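Local atomic coordinates of DNA polymerase III subunit beta (Deinococcus radiodurans, PDB entry 4TRT), a protein that probably tethers DNA polymerases and other proteins to DNA for processive synthesis, as a ring-shaped head-to-tail homodimer closed around the duplex. Residues L96-G101 / F105-G110; R286-G291 / R295-L300. All blocks are in the same frame, centred on the assembly; numbering follows the deposited sequence.

Contact 1: residues L96-G101 / F105-G110; sequences LSVRSG and FKLQTG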
ATOM      1  N   LEU A  96      -4.846 -22.776 -24.086  1.00 38.48           N
ATOM      2  CA  LEU A  96      -5.719 -21.614 -24.239  1.00 36.54           C
ATOM      3  C   LEU A  96      -4.940 -20.428 -24.811  1.00 37.27           C
ATOM      4  O   LEU A  96      -3.969 -19.949 -24.206  1.00 35.07           O
ATOM      5  CB  LEU A  96      -6.322 -21.195 -22.907  1.00 35.19           C
ATOM      6  CG  LEU A  96      -7.268 -19.982 -22.985  1.00 34.77           C
ATOM      7  CD1 LEU A  96      -8.573 -20.443 -23.622  1.00 34.65           C
ATOM      8  CD2 LEU A  96      -7.513 -19.334 -21.628  1.00 36.20           C
ATOM      9  N   SER A  97      -5.376 -19.940 -25.967  1.00 35.85           N
ATOM     10  CA  SER A  97      -4.789 -18.748 -26.555  1.00 35.29           C
ATOM     11  C   SER A  97      -5.576 -17.514 -26.102  1.00 34.90           C
ATOM     12  O   SER A  97      -6.814 -17.527 -26.084  1.00 33.77           O
ATOM     13  CB  SER A  97      -4.767 -18.865 -28.073  1.00 36.38           C
ATOM     14  OG  SER A  97      -3.874 -19.894 -28.444  1.00 37.99           O
ATOM     15  N   VAL A  98      -4.859 -16.460 -25.716  1.00 32.92           N
ATOM     16  CA  VAL A  98      -5.490 -15.222 -25.246  1.00 31.20           C
ATOM     17  C   VAL A  98      -4.854 -14.091 -26.064  1.00 33.35           C
ATOM     18  O   VAL A  98      -3.626 -13.862 -25.971  1.00 32.03           O
ATOM     19  CB  VAL A  98      -5.249 -14.990 -23.743  1.00 31.39           C
ATOM     20  CG1 VAL A  98      -6.040 -13.790 -23.244  1.00 27.43           C
ATOM     21  CG2 VAL A  98      -5.574 -16.238 -22.921  1.00 29.87           C
ATOM     22  N   ARG A  99      -5.662 -13.451 -26.912  1.00 31.75           N
ATOM     23  CA  ARG A  99      -5.161 -12.547 -27.948  1.00 35.11           C
ATOM     24  C   ARG A  99      -5.854 -11.208 -27.901  1.00 33.37           C
ATOM     25  O   ARG A  99      -7.068 -11.136 -27.716  1.00 34.93           O
ATOM     26  CB  ARG A  99      -5.399 -13.112 -29.362  1.00 36.72           C
ATOM     27  CG  ARG A  99      -4.596 -14.349 -29.680  1.00 41.87           C
ATOM     28  CD  ARG A  99      -4.736 -14.723 -31.143  1.00 43.51           C
ATOM     29  NE  ARG A  99      -4.070 -15.990 -31.396  1.00 47.74           N
ATOM     30  CZ  ARG A  99      -4.662 -17.181 -31.480  1.00 48.16           C
ATOM     31  NH1 ARG A  99      -5.975 -17.315 -31.378  1.00 48.24           N
ATOM     32  NH2 ARG A  99      -3.913 -18.258 -31.702  1.00 50.89           N
ATOM     33  N   SER A 100      -5.067 -10.160 -28.102  1.00 33.03           N
ATOM     34  CA  SER A 100      -5.592  -8.814 -28.333  1.00 34.11           C
ATOM     35  C   SER A 100      -4.499  -8.019 -29.057  1.00 33.21           C
ATOM     36  O   SER A 100      -3.369  -7.936 -28.577  1.00 33.12           O
ATOM     37  CB  SER A 100      -5.963  -8.130 -27.017  1.00 33.71           C
ATOM     38  OG  SER A 100      -6.576  -6.876 -27.291  1.00 35.68           O
ATOM     39  N   GLY A 101      -4.836  -7.500 -30.235  1.00 35.08           N
ATOM     40  CA  GLY A 101      -3.894  -6.787 -31.088  1.00 37.10           C
ATOM     41  C   GLY A 101      -2.613  -7.576 -31.328  1.00 38.73           C
ATOM     42  O   GLY A 101      -2.651  -8.685 -31.843  1.00 38.96           O
ATOM     43  N   PHE A 105      -0.947 -14.724 -26.096  1.00 32.19           N
ATOM     44  CA  PHE A 105      -0.527 -15.454 -24.910  1.00 33.70           C
ATOM     45  C   PHE A 105      -1.099 -16.869 -25.000  1.00 36.45           C
ATOM     46  O   PHE A 105      -2.211 -17.049 -25.460  1.00 37.62           O
ATOM     47  CB  PHE A 105      -1.016 -14.729 -23.636  1.00 32.38           C
ATOM     48  CG  PHE A 105      -0.201 -13.520 -23.286  1.00 33.01           C
ATOM     49  CD1 PHE A 105      -0.285 -12.365 -24.038  1.00 34.61           C
ATOM     50  CD2 PHE A 105       0.678 -13.550 -22.222  1.00 34.17           C
ATOM     51  CE1 PHE A 105       0.504 -11.257 -23.735  1.00 35.03           C
ATOM     52  CE2 PHE A 105       1.440 -12.447 -21.895  1.00 33.59           C
ATOM     53  CZ  PHE A 105       1.370 -11.310 -22.666  1.00 34.49           C
ATOM     54  N   LYS A 106      -0.322 -17.865 -24.589  1.00 38.11           N
ATOM     55  CA  LYS A 106      -0.781 -19.254 -24.527  1.00 40.45           C
ATOM     56  C   LYS A 106      -0.658 -19.744 -23.100  1.00 40.74           C
ATOM     57  O   LYS A 106       0.417 -19.648 -22.526  1.00 41.80           O
ATOM     58  CB  LYS A 106       0.080 -20.189 -25.398  1.00 43.00           C
ATOM     59  CG  LYS A 106       0.403 -19.722 -26.801  1.00 47.32           C
ATOM     60  CD  LYS A 106      -0.813 -19.588 -27.686  1.00 46.57           C
ATOM     61  CE  LYS A 106      -0.378 -19.441 -29.139  1.00 51.19           C
ATOM     62  NZ  LYS A 106      -1.440 -18.840 -29.983  1.00 51.08           N
ATOM     63  N   LEU A 107      -1.742 -20.272 -22.533  1.00 38.46           N
ATOM     64  CA  LEU A 107      -1.703 -20.927 -21.225  1.00 38.33           C
ATOM     65  C   LEU A 107      -1.997 -22.424 -21.364  1.00 40.29           C
ATOM     66  O   LEU A 107      -2.949 -22.818 -22.046  1.00 36.07           O
ATOM     67  CB  LEU A 107      -2.763 -20.358 -20.280  1.00 40.14           C
ATOM     68  CG  LEU A 107      -2.631 -18.994 -19.640  1.00 42.94           C
ATOM     69  CD1 LEU A 107      -2.741 -17.950 -20.740  1.00 48.76           C
ATOM     70  CD2 LEU A 107      -3.732 -18.809 -18.600  1.00 44.80           C
ATOM     71  N   GLN A 108      -1.181 -23.248 -20.710  1.00 40.14           N
ATOM     72  CA  GLN A 108      -1.489 -24.663 -20.576  1.00 40.78           C
ATOM     73  C   GLN A 108      -2.730 -24.840 -19.714  1.00 36.89           C
ATOM     74  O   GLN A 108      -2.828 -24.252 -18.648  1.00 36.59           O
ATOM     75  CB  GLN A 108      -0.315 -25.410 -19.942  1.00 45.92           C
ATOM     76  CG  GLN A 108       0.839 -25.601 -20.909  1.00 51.55           C
ATOM     77  CD  GLN A 108       0.491 -26.476 -22.104  1.00 55.12           C
ATOM     78  OE1 GLN A 108       0.161 -27.662 -21.968  1.00 62.92           O
ATOM     79  NE2 GLN A 108       0.572 -25.889 -23.292  1.00 58.06           N
ATOM     80  N   THR A 109      -3.688 -25.618 -20.199  1.00 36.54           N
ATOM     81  CA  THR A 109      -4.911 -25.894 -19.451  1.00 36.22           C
ATOM     82  C   THR A 109      -4.703 -27.131 -18.587  1.00 38.10           C
ATOM     83  O   THR A 109      -3.786 -27.908 -18.832  1.00 38.78           O
ATOM     84  CB  THR A 109      -6.096 -26.145 -20.395  1.00 36.33           C
ATOM     85  OG1 THR A 109      -5.746 -27.191 -21.299  1.00 39.80           O
ATOM     86  CG2 THR A 109      -6.422 -24.899 -21.198  1.00 34.32           C
ATOM     87  N   GLY A 110      -5.580 -27.329 -17.604  1.00 37.90           N
ATOM     88  CA  GLY A 110      -5.451 -28.421 -16.648  1.00 39.96           C
ATOM     89  C   GLY A 110      -6.453 -29.534 -16.856  1.00 42.20           C
ATOM     90  O   GLY A 110      -7.086 -29.649 -17.912  1.00 41.45           O
TER
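The ammonium nitrogen of K106 is held by two groups: NZ gives a hydrogen bond to S97 OG at 3.1 Å and forms a salt bridge with D104. The lysine reaches the serine by folding at its second torsion (chi2 -64°), which swings the chain across to the neighbouring strand and lays CD 3.2 Å from S97 OG. Beside it comes the R99 guanidinium, its NH2 3.1 Å from K106 NZ, two donors that cannot bond each other. Nearby acids probably offset these like charges: E90 takes R99 NH1 in a salt bridge, while D104 holds the lysine. An alanine in place of K106 would probably cost S97 OG its lysine donor and leave the D104 carboxylate without this mate.

The two strands form a beta hairpin in the N-terminal domain of the clamp, and F105 and K106 also pair antiparallel with a strand of the second subunit, carrying the sheet across the dimer interface. Within the hairpin, V98 N meets F105 O at 2.7 Å, and F105 N returns a bond to V98 O; L96 and L107 make the other reciprocal pair. On the face opposite K106, L96, F105 and L107 pack on helix 72-81, while V98 rests on V87 and L89 of strand 86-92. There V98 CG2 touches L107 CD1 at 4.0 Å, and the CB atoms of V98 and F105 lie 4.2 Å apart. Farther along, T109 CG2 closes on L96 CB at 4.1 Å, while T109 OG1 bonds to Q94.

Contact 2: residues R286-G291 / R295-L300; sequences RLAAEG and RAQDTL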
ATOM      1  N   ARG A 286     -13.791  15.044  27.643  1.00 39.56           N
ATOM      2  CA  ARG A 286     -12.342  14.931  27.648  1.00 39.65           C
ATOM      3  C   ARG A 286     -11.958  13.471  27.465  1.00 40.34           C
ATOM      4  O   ARG A 286     -12.477  12.581  28.152  1.00 39.12           O
ATOM      5  CB  ARG A 286     -11.767  15.462  28.952  1.00 42.80           C
ATOM      6  CG  ARG A 286     -10.267  15.636  28.903  1.00 45.62           C
ATOM      7  CD  ARG A 286      -9.702  15.929  30.268  1.00 49.76           C
ATOM      8  NE  ARG A 286      -9.666  14.726  31.086  1.00 51.59           N
ATOM      9  CZ  ARG A 286      -9.284  14.705  32.359  1.00 54.19           C
ATOM     10  NH1 ARG A 286      -8.908  15.826  32.971  1.00 56.56           N
ATOM     11  NH2 ARG A 286      -9.284  13.557  33.022  1.00 56.61           N
ATOM     12  N   LEU A 287     -11.039  13.231  26.543  1.00 38.57           N
ATOM     13  CA  LEU A 287     -10.478  11.904  26.333  1.00 38.51           C
ATOM     14  C   LEU A 287      -9.073  11.905  26.898  1.00 40.70           C
ATOM     15  O   LEU A 287      -8.333  12.869  26.677  1.00 39.24           O
ATOM     16  CB  LEU A 287     -10.432  11.598  24.843  1.00 40.91           C
ATOM     17  CG  LEU A 287     -11.809  11.703  24.194  1.00 41.20           C
ATOM     18  CD1 LEU A 287     -11.636  11.480  22.708  1.00 42.60           C
ATOM     19  CD2 LEU A 287     -12.749  10.665  24.790  1.00 39.10           C
ATOM     20  N   ALA A 288      -8.709  10.849  27.626  1.00 40.01           N
ATOM     21  CA  ALA A 288      -7.377  10.746  28.247  1.00 40.46           C
ATOM     22  C   ALA A 288      -6.829   9.340  28.110  1.00 41.86           C
ATOM     23  O   ALA A 288      -7.569   8.351  28.196  1.00 40.77           O
ATOM     24  CB  ALA A 288      -7.419  11.142  29.717  1.00 41.35           C
ATOM     25  N   ALA A 289      -5.523   9.255  27.884  1.00 41.98           N
ATOM     26  CA  ALA A 289      -4.818   7.992  27.917  1.00 44.12           C
ATOM     27  C   ALA A 289      -3.416   8.242  28.422  1.00 45.37           C
ATOM     28  O   ALA A 289      -2.892   9.365  28.340  1.00 46.61           O
ATOM     29  CB  ALA A 289      -4.798   7.338  26.536  1.00 42.87           C
ATOM     30  N   GLU A 290      -2.812   7.192  28.951  1.00 46.68           N
ATOM     31  CA  GLU A 290      -1.515   7.309  29.590  1.00 51.34           C
ATOM     32  C   GLU A 290      -0.814   5.972  29.529  1.00 51.56           C
ATOM     33  O   GLU A 290      -1.454   4.930  29.618  1.00 50.35           O
ATOM     34  CB  GLU A 290      -1.690   7.746  31.041  1.00 54.98           C
ATOM     35  CG  GLU A 290      -0.389   7.986  31.772  1.00 61.19           C
ATOM     36  CD  GLU A 290      -0.584   8.682  33.109  1.00 65.75           C
ATOM     37  OE1 GLU A 290      -1.743   8.986  33.468  1.00 66.63           O
ATOM     38  OE2 GLU A 290       0.429   8.918  33.807  1.00 71.97           O
ATOM     39  N   GLY A 291       0.499   6.022  29.352  1.00 53.58           N
ATOM     40  CA  GLY A 291       1.322   4.826  29.251  1.00 56.16           C
ATOM     41  C   GLY A 291       2.765   5.133  29.568  1.00 58.49           C
ATOM     42  O   GLY A 291       3.073   6.168  30.160  1.00 59.36           O
ATOM     43  N   ARG A 295       1.474  10.828  28.306  1.00 49.72           N
ATOM     44  CA  ARG A 295       0.027  10.917  28.542  1.00 48.05           C
ATOM     45  C   ARG A 295      -0.576  11.948  27.600  1.00 45.99           C
ATOM     46  O   ARG A 295       0.110  12.906  27.211  1.00 44.63           O
ATOM     47  CB  ARG A 295      -0.238  11.264  30.015  1.00 53.32           C
ATOM     48  CG  ARG A 295      -0.133  12.741  30.361  1.00 58.94           C
ATOM     49  CD  ARG A 295       0.364  13.018  31.783  1.00 66.96           C
ATOM     50  NE  ARG A 295       0.012  14.383  32.214  1.00 70.96           N
ATOM     51  CZ  ARG A 295       0.762  15.150  33.011  1.00 75.10           C
ATOM     52  NH1 ARG A 295       1.942  14.733  33.473  1.00 78.35           N
ATOM     53  NH2 ARG A 295       0.332  16.370  33.333  1.00 76.04           N
ATOM     54  N   ALA A 296      -1.835  11.735  27.214  1.00 41.06           N
ATOM     55  CA  ALA A 296      -2.521  12.580  26.240  1.00 41.89           C
ATOM     56  C   ALA A 296      -3.890  12.920  26.755  1.00 40.66           C
ATOM     57  O   ALA A 296      -4.557  12.046  27.305  1.00 39.06           O
ATOM     58  CB  ALA A 296      -2.684  11.843  24.915  1.00 39.63           C
ATOM     59  N   GLN A 297      -4.325  14.153  26.506  1.00 41.73           N
ATOM     60  CA  GLN A 297      -5.712  14.554  26.716  1.00 43.39           C
ATOM     61  C   GLN A 297      -6.192  15.400  25.545  1.00 43.04           C
ATOM     62  O   GLN A 297      -5.442  16.247  25.043  1.00 44.14           O
ATOM     63  CB  GLN A 297      -5.848  15.400  27.977  1.00 47.17           C
ATOM     64  CG  GLN A 297      -5.588  14.640  29.270  1.00 50.94           C
ATOM     65  CD  GLN A 297      -5.733  15.499  30.515  1.00 55.75           C
ATOM     66  OE1 GLN A 297      -5.742  16.728  30.438  1.00 56.73           O
ATOM     67  NE2 GLN A 297      -5.833  14.849  31.675  1.00 58.24           N
ATOM     68  N   ASP A 298      -7.431  15.169  25.127  1.00 40.02           N
ATOM     69  CA  ASP A 298      -8.099  16.018  24.135  1.00 42.03           C
ATOM     70  C   ASP A 298      -9.487  16.375  24.642  1.00 39.85           C
ATOM     71  O   ASP A 298     -10.179  15.522  25.215  1.00 40.76           O
ATOM     72  CB  ASP A 298      -8.185  15.301  22.793  1.00 41.75           C
ATOM     73  CG  ASP A 298      -8.217  16.256  21.616  1.00 46.86           C
ATOM     74  OD1 ASP A 298      -8.297  17.496  21.805  1.00 50.97           O
ATOM     75  OD2 ASP A 298      -8.173  15.762  20.473  1.00 50.42           O
ATOM     76  N   THR A 299      -9.893  17.629  24.459  1.00 39.65           N
ATOM     77  CA  THR A 299     -11.186  18.099  24.993  1.00 39.77           C
ATOM     78  C   THR A 299     -12.073  18.602  23.862  1.00 39.90           C
ATOM     79  O   THR A 299     -11.626  19.414  23.040  1.00 41.25           O
ATOM     80  CB  THR A 299     -10.989  19.204  26.057  1.00 41.75           C
ATOM     81  OG1 THR A 299     -10.138  18.724  27.108  1.00 42.21           O
ATOM     82  CG2 THR A 299     -12.326  19.655  26.675  1.00 41.00           C
ATOM     83  N   LEU A 300     -13.313  18.103  23.822  1.00 37.31           N
ATOM     84  CA  LEU A 300     -14.296  18.456  22.800  1.00 40.19           C
ATOM     85  C   LEU A 300     -15.531  19.087  23.431  1.00 38.57           C
ATOM     86  O   LEU A 300     -15.991  18.627  24.472  1.00 36.46           O
ATOM     87  CB  LEU A 300     -14.748  17.207  22.022  1.00 40.53           C
ATOM     88  CG  LEU A 300     -13.717  16.422  21.224  1.00 44.20           C
ATOM     89  CD1 LEU A 300     -14.317  15.113  20.712  1.00 42.59           C
ATOM     90  CD2 LEU A 300     -13.184  17.255  20.075  1.00 43.40           C
TER
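The hairpin of the C-terminal domain made by strands 284-290 and 294-301 brings R286 and Q297 together as a stack of flat groups. Q297 NE2 sits 3.4 Å above the guanidinium plane of R286, over its centre, with the amide and guanidinium planes 25° apart. No hydrogen bond joins them; the amide simply covers one face of the arginine. A bend at chi3 (75°) in R286 turns the guanidinium so that one face meets the amide, and its NH2 is taken by E277 in a salt bridge. Nearer the backbone, R286 CG passes T299 OG1 at 3.6 Å.

Beneath these side chains the strands run antiparallel, L287 with D298 and A289 with A296 as hydrogen-bonded pairs; L287 N to D298 O measures 2.8 Å. R295 through D298 also pair with a strand of the second subunit, so this hairpin supplies an edge of the clamp's dimer interface. At its far end E290 and R295 lie side by side and touch through aliphatic carbons, CG of E290 to CB of R295 at 3.7 Å. Their charged ends do not meet, and R295 instead makes a salt bridge with E95 of the second subunit. On the other face, L287 and A289 pack against helix 254-265, where D298 OD2 forms a salt bridge with R263 from that same helix.

Contacts 1 and 2 are both antiparallel hairpins backed by a helix, yet they sit at opposite ends of the crescent-shaped chain, in the N- and C-terminal domains, with centres about 60 Å apart. Each has a strand that pairs with the second subunit: F105 and K106 of one chain pack on A296 and R295 of the other, as expected of a head-to-tail ring. Contact 1 is the more buried, with an inner face of leucine, valine and phenylalanine; contact 2 is partly exposed, and its inner face sets one leucine beside two alanines and a buried aspartate. On the outer faces, contact 1 gathers like charges among acids, whereas contact 2 stacks an amide on a guanidinium.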